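Side-chain contacts in ABC sugar transporter, periplasmic sugar binding protein (Legionella pneumophila subsp. pneumophila, PDB 3ROT), which probably binds a sugar or related carbohydrate in the periplasm as the solute-binding component of an ABC transporter: residues A[9-14]-A[140-145]; A[39-44]-A[51-56]. All blocks are in the same frame, centred on the assembly; numbering follows the deposited sequence.

Contact 1: A[9-14]-A[140-145]; sequences ITHGSQ and PGHIGL. With GOL (glycerol), chain C.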
ATOM      1  N   ILE A   9     -10.580 -11.362  12.389  1.00 25.86           N
ATOM      2  CA  ILE A   9      -9.245 -10.939  12.762  1.00 25.33           C
ATOM      3  C   ILE A   9      -8.196 -11.440  11.777  1.00 26.99           C
ATOM      4  O   ILE A   9      -8.194 -12.611  11.404  1.00 27.25           O
ATOM      5  CB  ILE A   9      -8.945 -11.432  14.199  1.00 27.32           C
ATOM      6  CG1 ILE A   9     -10.100 -11.004  15.119  1.00 27.42           C
ATOM      7  CG2 ILE A   9      -7.618 -10.861  14.685  1.00 26.07           C
ATOM      8  CD1 ILE A   9     -10.011 -11.461  16.569  1.00 26.80           C
ATOM      9  N   THR A  10      -7.315 -10.541  11.337  1.00 25.89           N
ATOM     10  CA  THR A  10      -6.262 -10.907  10.398  1.00 26.46           C
ATOM     11  C   THR A  10      -4.910 -10.363  10.837  1.00 25.37           C
ATOM     12  O   THR A  10      -4.812  -9.624  11.810  1.00 27.28           O
ATOM     13  CB  THR A  10      -6.561 -10.397   8.960  1.00 26.81           C
ATOM     14  OG1 THR A  10      -6.541  -8.965   8.938  1.00 29.80           O
ATOM     15  CG2 THR A  10      -7.928 -10.901   8.494  1.00 26.10           C
ATOM     16  N   HIS A  11      -3.869 -10.752  10.114  1.00 25.96           N
ATOM     17  CA  HIS A  11      -2.514 -10.318  10.430  1.00 27.94           C
ATOM     18  C   HIS A  11      -2.062  -9.144   9.565  1.00 27.40           C
ATOM     19  O   HIS A  11      -0.934  -8.682   9.683  1.00 28.95           O
ATOM     20  CB  HIS A  11      -1.537 -11.490  10.255  1.00 26.56           C
ATOM     21  CG  HIS A  11      -1.644 -12.167   8.924  1.00 26.17           C
ATOM     22  ND1 HIS A  11      -2.517 -13.209   8.684  1.00 24.32           N
ATOM     23  CD2 HIS A  11      -1.019 -11.920   7.747  1.00 24.34           C
ATOM     24  CE1 HIS A  11      -2.424 -13.574   7.417  1.00 22.62           C
ATOM     25  NE2 HIS A  11      -1.523 -12.808   6.826  1.00 25.95           N
ATOM     26  N   GLY A  12      -2.941  -8.669   8.690  1.00 28.83           N
ATOM     27  CA  GLY A  12      -2.596  -7.553   7.829  1.00 29.36           C
ATOM     28  C   GLY A  12      -3.837  -6.844   7.323  1.00 31.57           C
ATOM     29  O   GLY A  12      -4.939  -7.394   7.378  1.00 30.40           O
ATOM     30  N   SER A  13      -3.663  -5.631   6.805  1.00 31.76           N
ATOM     31  CA  SER A  13      -4.800  -4.869   6.323  1.00 34.14           C
ATOM     32  C   SER A  13      -4.486  -3.906   5.184  1.00 35.04           C
ATOM     33  O   SER A  13      -5.379  -3.220   4.697  1.00 34.96           O
ATOM     34  CB  SER A  13      -5.406  -4.087   7.490  1.00 33.85           C
ATOM     35  OG  SER A  13      -4.450  -3.188   8.028  1.00 33.43           O
ATOM     36  N   GLN A  14      -3.231  -3.853   4.751  1.00 37.30           N
ATOM     37  CA  GLN A  14      -2.859  -2.934   3.675  1.00 40.95           C
ATOM     38  C   GLN A  14      -3.032  -3.527   2.276  1.00 40.80           C
ATOM     39  O   GLN A  14      -3.458  -2.838   1.349  1.00 42.69           O
ATOM     40  CB  GLN A  14      -1.411  -2.458   3.861  1.00 43.00           C
ATOM     41  CG  GLN A  14      -1.123  -1.781   5.206  1.00 47.71           C
ATOM     42  CD  GLN A  14      -2.234  -0.838   5.662  1.00 51.17           C
ATOM     43  OE1 GLN A  14      -3.205  -1.262   6.293  1.00 52.06           O
ATOM     44  NE2 GLN A  14      -2.097   0.449   5.337  1.00 53.11           N
ATOM     45  N   PRO A 140       8.711 -13.926   5.482  1.00 34.65           N
ATOM     46  CA  PRO A 140       9.208 -15.203   5.999  1.00 34.79           C
ATOM     47  C   PRO A 140       8.513 -15.392   7.356  1.00 33.48           C
ATOM     48  O   PRO A 140       8.271 -14.422   8.075  1.00 34.30           O
ATOM     49  CB  PRO A 140      10.709 -14.952   6.129  1.00 35.78           C
ATOM     50  CG  PRO A 140      10.980 -14.023   4.986  1.00 37.34           C
ATOM     51  CD  PRO A 140       9.824 -13.039   5.099  1.00 35.72           C
ATOM     52  N   GLY A 141       8.169 -16.622   7.704  1.00 32.30           N
ATOM     53  CA  GLY A 141       7.485 -16.832   8.967  1.00 31.58           C
ATOM     54  C   GLY A 141       6.017 -17.124   8.716  1.00 30.90           C
ATOM     55  O   GLY A 141       5.380 -17.828   9.496  1.00 31.05           O
ATOM     56  N   HIS A 142       5.478 -16.579   7.627  1.00 28.33           N
ATOM     57  CA  HIS A 142       4.081 -16.810   7.256  1.00 26.98           C
ATOM     58  C   HIS A 142       3.988 -18.249   6.743  1.00 26.55           C
ATOM     59  O   HIS A 142       4.462 -18.555   5.648  1.00 25.19           O
ATOM     60  CB  HIS A 142       3.665 -15.829   6.159  1.00 27.58           C
ATOM     61  CG  HIS A 142       2.216 -15.908   5.787  1.00 29.21           C
ATOM     62  ND1 HIS A 142       1.595 -17.092   5.453  1.00 29.28           N
ATOM     63  CD2 HIS A 142       1.284 -14.940   5.631  1.00 30.22           C
ATOM     64  CE1 HIS A 142       0.346 -16.849   5.100  1.00 28.56           C
ATOM     65  NE2 HIS A 142       0.132 -15.551   5.198  1.00 29.81           N
ATOM     66  N   ILE A 143       3.363 -19.127   7.525  1.00 25.89           N
ATOM     67  CA  ILE A 143       3.267 -20.540   7.157  1.00 27.55           C
ATOM     68  C   ILE A 143       2.496 -20.832   5.873  1.00 27.65           C
ATOM     69  O   ILE A 143       2.717 -21.862   5.223  1.00 26.68           O
ATOM     70  CB  ILE A 143       2.672 -21.371   8.318  1.00 29.10           C
ATOM     71  CG1 ILE A 143       1.232 -20.935   8.611  1.00 27.63           C
ATOM     72  CG2 ILE A 143       3.542 -21.199   9.558  1.00 28.23           C
ATOM     73  CD1 ILE A 143       0.600 -21.673   9.792  1.00 29.93           C
ATOM     74  N   GLY A 144       1.603 -19.924   5.501  1.00 25.95           N
ATOM     75  CA  GLY A 144       0.847 -20.113   4.275  1.00 26.19           C
ATOM     76  C   GLY A 144       1.762 -19.880   3.087  1.00 26.31           C
ATOM     77  O   GLY A 144       1.784 -20.665   2.135  1.00 25.87           O
ATOM     78  N   LEU A 145       2.538 -18.801   3.140  1.00 24.59           N
ATOM     79  CA  LEU A 145       3.445 -18.504   2.049  1.00 22.56           C
ATOM     80  C   LEU A 145       4.557 -19.553   1.933  1.00 23.82           C
ATOM     81  O   LEU A 145       5.056 -19.796   0.842  1.00 24.21           O
ATOM     82  CB  LEU A 145       4.030 -17.096   2.217  1.00 22.58           C
ATOM     83  CG  LEU A 145       2.988 -15.978   2.351  1.00 21.36           C
ATOM     84  CD1 LEU A 145       3.680 -14.625   2.269  1.00 20.64           C
ATOM     85  CD2 LEU A 145       1.936 -16.105   1.250  1.00 20.55           C
TER
HETATM   86  C1  GOL C 317      -1.975 -13.482   2.890  1.00 24.83           C
HETATM   87  O1  GOL C 317      -2.134 -14.293   4.027  1.00 23.49           O
HETATM   88  C2  GOL C 317      -2.848 -13.950   1.714  1.00 27.30           C
HETATM   89  O2  GOL C 317      -2.780 -15.353   1.537  1.00 25.35           O
HETATM   90  C3  GOL C 317      -2.409 -13.218   0.450  1.00 24.31           C
HETATM   91  O3  GOL C 317      -2.084 -14.124  -0.575  1.00 24.04           O
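H11 and H142 approach each other from opposite lobes of the protein, and one glycerol hydroxyl joins their imidazole rings. The segment 9-14 begins where I9 ends strand 5-9, its side chain packed against helix 47-59 and its carbonyl bonded to T67. At T10 the hydroxyl reaches forward along the chain, OG1 donating to G12 O at 2.7 Å, 23° from the carbonyl plane; this bond spans the backbone of H11. The H11 side chain leaves the loop with CG between the backbone N and the carbonyl carbon (chi1 52°), a torsion that carries the ring toward H142. ND1 is bonded to the hydroxyl of T68, and W18 packs edge-to-face with the imidazole, so the rotation of the ring is well defined. At its other side NE2 donates to glycerol O1 over 3.2 Å. H142 NE2 gives O1 a shorter, fairly straight bond of 2.8 Å (161°). O1 thus accepts two N-H groups and lies near the plane of both rings, at their edges. The rings are almost perpendicular, with centroids 5.1 Å apart, and the two NE2 atoms come within 3.6 Å of each other without bonding. H142 is itself the N-cap of helix 143-158: ND1 accepts a weak bond from G144 N, while L145 CG sits 3.5 Å above the ring plane. Beyond G12, S13 OG bonds to P41 O. D93, D225 and R148 also bond the glycerol, which probably came from the crystallisation liquor. A polar group held between residues of two lobes is characteristic of the ligand cleft of bilobal periplasmic binding proteins, consistent with a sugar hydroxyl taking this place in the natural complex.

Contact 2: A[39-44]-A[51-56]; sequences LAPPGA and VQFIES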
ATOM      1  N   LEU A  39     -10.600  -6.592  13.087  1.00 31.85           N
ATOM      2  CA  LEU A  39      -9.365  -6.246  13.784  1.00 32.20           C
ATOM      3  C   LEU A  39      -8.160  -6.711  12.977  1.00 33.08           C
ATOM      4  O   LEU A  39      -8.041  -7.893  12.645  1.00 31.79           O
ATOM      5  CB  LEU A  39      -9.337  -6.901  15.170  1.00 31.72           C
ATOM      6  CG  LEU A  39     -10.472  -6.521  16.132  1.00 33.39           C
ATOM      7  CD1 LEU A  39     -10.302  -7.287  17.438  1.00 34.19           C
ATOM      8  CD2 LEU A  39     -10.455  -5.011  16.386  1.00 32.63           C
ATOM      9  N   ALA A  40      -7.270  -5.777  12.663  1.00 34.07           N
ATOM     10  CA  ALA A  40      -6.073  -6.085  11.890  1.00 36.64           C
ATOM     11  C   ALA A  40      -5.000  -5.027  12.150  1.00 38.42           C
ATOM     12  O   ALA A  40      -5.293  -3.829  12.160  1.00 39.66           O
ATOM     13  CB  ALA A  40      -6.418  -6.131  10.397  1.00 36.07           C
ATOM     14  N   PRO A  41      -3.742  -5.459  12.366  1.00 40.01           N
ATOM     15  CA  PRO A  41      -2.626  -4.541  12.627  1.00 40.91           C
ATOM     16  C   PRO A  41      -2.494  -3.498  11.522  1.00 42.79           C
ATOM     17  O   PRO A  41      -2.721  -3.794  10.353  1.00 41.60           O
ATOM     18  CB  PRO A  41      -1.422  -5.473  12.690  1.00 40.29           C
ATOM     19  CG  PRO A  41      -2.015  -6.748  13.192  1.00 40.79           C
ATOM     20  CD  PRO A  41      -3.272  -6.854  12.369  1.00 39.61           C
ATOM     21  N   PRO A  42      -2.112  -2.266  11.885  1.00 45.48           N
ATOM     22  CA  PRO A  42      -1.948  -1.163  10.930  1.00 47.76           C
ATOM     23  C   PRO A  42      -0.946  -1.446   9.812  1.00 50.39           C
ATOM     24  O   PRO A  42      -1.018  -0.839   8.742  1.00 50.56           O
ATOM     25  CB  PRO A  42      -1.500  -0.003  11.816  1.00 47.26           C
ATOM     26  CG  PRO A  42      -2.082  -0.345  13.160  1.00 45.83           C
ATOM     27  CD  PRO A  42      -1.817  -1.817  13.256  1.00 45.44           C
ATOM     28  N   GLY A  43      -0.014  -2.361  10.062  1.00 52.28           N
ATOM     29  CA  GLY A  43       0.986  -2.689   9.059  1.00 55.58           C
ATOM     30  C   GLY A  43       0.553  -3.760   8.075  1.00 57.50           C
ATOM     31  O   GLY A  43      -0.610  -3.812   7.655  1.00 58.24           O
ATOM     32  N   ALA A  44       1.490  -4.624   7.699  1.00 58.51           N
ATOM     33  CA  ALA A  44       1.194  -5.700   6.757  1.00 58.84           C
ATOM     34  C   ALA A  44       1.464  -7.046   7.421  1.00 58.91           C
ATOM     35  O   ALA A  44       1.220  -8.107   6.834  1.00 58.22           O
ATOM     36  CB  ALA A  44       2.041  -5.546   5.500  1.00 59.03           C
ATOM     37  N   VAL A  51      -2.442 -11.474  18.168  1.00 33.88           N
ATOM     38  CA  VAL A  51      -2.714 -12.338  19.309  1.00 34.55           C
ATOM     39  C   VAL A  51      -3.471 -11.537  20.369  1.00 35.42           C
ATOM     40  O   VAL A  51      -4.424 -12.030  20.971  1.00 35.46           O
ATOM     41  CB  VAL A  51      -1.404 -12.909  19.918  1.00 35.55           C
ATOM     42  CG1 VAL A  51      -1.686 -13.530  21.280  1.00 36.23           C
ATOM     43  CG2 VAL A  51      -0.815 -13.957  18.985  1.00 33.48           C
ATOM     44  N   GLN A  52      -3.052 -10.297  20.588  1.00 37.75           N
ATOM     45  CA  GLN A  52      -3.724  -9.452  21.564  1.00 39.75           C
ATOM     46  C   GLN A  52      -5.157  -9.171  21.101  1.00 38.14           C
ATOM     47  O   GLN A  52      -6.089  -9.175  21.905  1.00 36.38           O
ATOM     48  CB  GLN A  52      -2.947  -8.147  21.751  1.00 43.22           C
ATOM     49  CG  GLN A  52      -3.555  -7.216  22.784  1.00 49.29           C
ATOM     50  CD  GLN A  52      -3.967  -7.944  24.050  1.00 52.67           C
ATOM     51  OE1 GLN A  52      -3.194  -8.724  24.617  1.00 55.52           O
ATOM     52  NE2 GLN A  52      -5.191  -7.688  24.507  1.00 53.94           N
ATOM     53  N   PHE A  53      -5.331  -8.929  19.803  1.00 38.03           N
ATOM     54  CA  PHE A  53      -6.668  -8.687  19.255  1.00 36.38           C
ATOM     55  C   PHE A  53      -7.604  -9.859  19.577  1.00 36.61           C
ATOM     56  O   PHE A  53      -8.724  -9.668  20.061  1.00 37.20           O
ATOM     57  CB  PHE A  53      -6.606  -8.502  17.738  1.00 37.14           C
ATOM     58  CG  PHE A  53      -6.161  -7.134  17.303  1.00 38.27           C
ATOM     59  CD1 PHE A  53      -6.761  -5.993  17.828  1.00 39.21           C
ATOM     60  CD2 PHE A  53      -5.170  -6.986  16.338  1.00 39.62           C
ATOM     61  CE1 PHE A  53      -6.384  -4.722  17.393  1.00 39.24           C
ATOM     62  CE2 PHE A  53      -4.787  -5.724  15.899  1.00 40.24           C
ATOM     63  CZ  PHE A  53      -5.397  -4.588  16.428  1.00 39.85           C
ATOM     64  N   ILE A  54      -7.141 -11.075  19.293  1.00 35.57           N
ATOM     65  CA  ILE A  54      -7.911 -12.285  19.549  1.00 34.76           C
ATOM     66  C   ILE A  54      -8.236 -12.407  21.031  1.00 36.23           C
ATOM     67  O   ILE A  54      -9.343 -12.779  21.411  1.00 33.97           O
ATOM     68  CB  ILE A  54      -7.120 -13.546  19.122  1.00 32.72           C
ATOM     69  CG1 ILE A  54      -6.925 -13.546  17.605  1.00 33.24           C
ATOM     70  CG2 ILE A  54      -7.846 -14.796  19.578  1.00 31.02           C
ATOM     71  CD1 ILE A  54      -6.030 -14.643  17.098  1.00 31.90           C
ATOM     72  N   GLU A  55      -7.245 -12.095  21.857  1.00 39.11           N
ATOM     73  CA  GLU A  55      -7.380 -12.168  23.303  1.00 41.99           C
ATOM     74  C   GLU A  55      -8.443 -11.184  23.806  1.00 42.24           C
ATOM     75  O   GLU A  55      -9.324 -11.552  24.581  1.00 41.29           O
ATOM     76  CB  GLU A  55      -6.022 -11.874  23.945  1.00 43.92           C
ATOM     77  CG  GLU A  55      -5.605 -12.842  25.041  1.00 50.14           C
ATOM     78  CD  GLU A  55      -5.656 -14.297  24.607  1.00 52.08           C
ATOM     79  OE1 GLU A  55      -6.758 -14.877  24.587  1.00 55.50           O
ATOM     80  OE2 GLU A  55      -4.595 -14.863  24.277  1.00 54.77           O
ATOM     81  N   SER A  56      -8.370  -9.933  23.366  1.00 42.59           N
ATOM     82  CA  SER A  56      -9.353  -8.952  23.802  1.00 44.81           C
ATOM     83  C   SER A  56     -10.730  -9.283  23.239  1.00 44.85           C
ATOM     84  O   SER A  56     -11.743  -8.983  23.859  1.00 45.16           O
ATOM     85  CB  SER A  56      -8.932  -7.532  23.398  1.00 46.17           C
ATOM     86  OG  SER A  56      -8.677  -7.428  22.009  1.00 49.96           O
TER
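L39, the last residue of strand 35-39, packs against F53 in the middle of helix 47-59, across a beta-alpha connection in which the strand, at the edge of its parallel sheet, runs through the loop 40-46 into the helix; the next strand, 64-67, completes a beta-alpha-beta crossover. L39 makes a CH-pi contact with F53: its CB lies over one face of the ring, 4.1 Å from the centroid and 24° off the normal, displaced toward the rim on the CG-CD1 side. F53 reaches this place with CG anti to its carbonyl carbon (chi1 -79°), which swings the ring off the helix and across the beginning of the loop. Apolar packing extends the contact in both directions. Methyl CD1 of L39 meets F53 CD1 at 3.8 Å, and at the far side of the ring P41 CD rests 4.0 Å from F53 CE2. The ring therefore spans from the leucine to the proline, and I9 of the neighbouring strand also packs against F53. Backbone atoms also contribute: A40 N lies over the same ring face as L39 CB, and A40 C is 3.8 Å from F53 CE2, whereas the methyl of A40 points away, onto T10. No hydrogen bond crosses between the segments. E55 is engaged away from this contact, in a salt bridge with R81 and a hydrogen bond with S78. At the end of the ring, F53 CE2 approaches P41 N to 3.7 Å, obliquely to the ring.

The two contacts share the lobe built on the six-stranded parallel sheet but do different work. Contact 1, near the centre of the chain, is buried and reaches over to the other lobe; little surface is shared directly, and a ligand hydroxyl mediates between polar rings. Contact 2, about 11 Å away between centres and only partly buried, stays local to one beta-alpha connection and is wholly apolar in its side-chain contacts. Their loops follow adjacent strands and run side by side, where T10 N probably bonds L39 O. The hydrophobic packing of 39-44 on 51-56 thus adjoins the loop that presents H11 to the cleft.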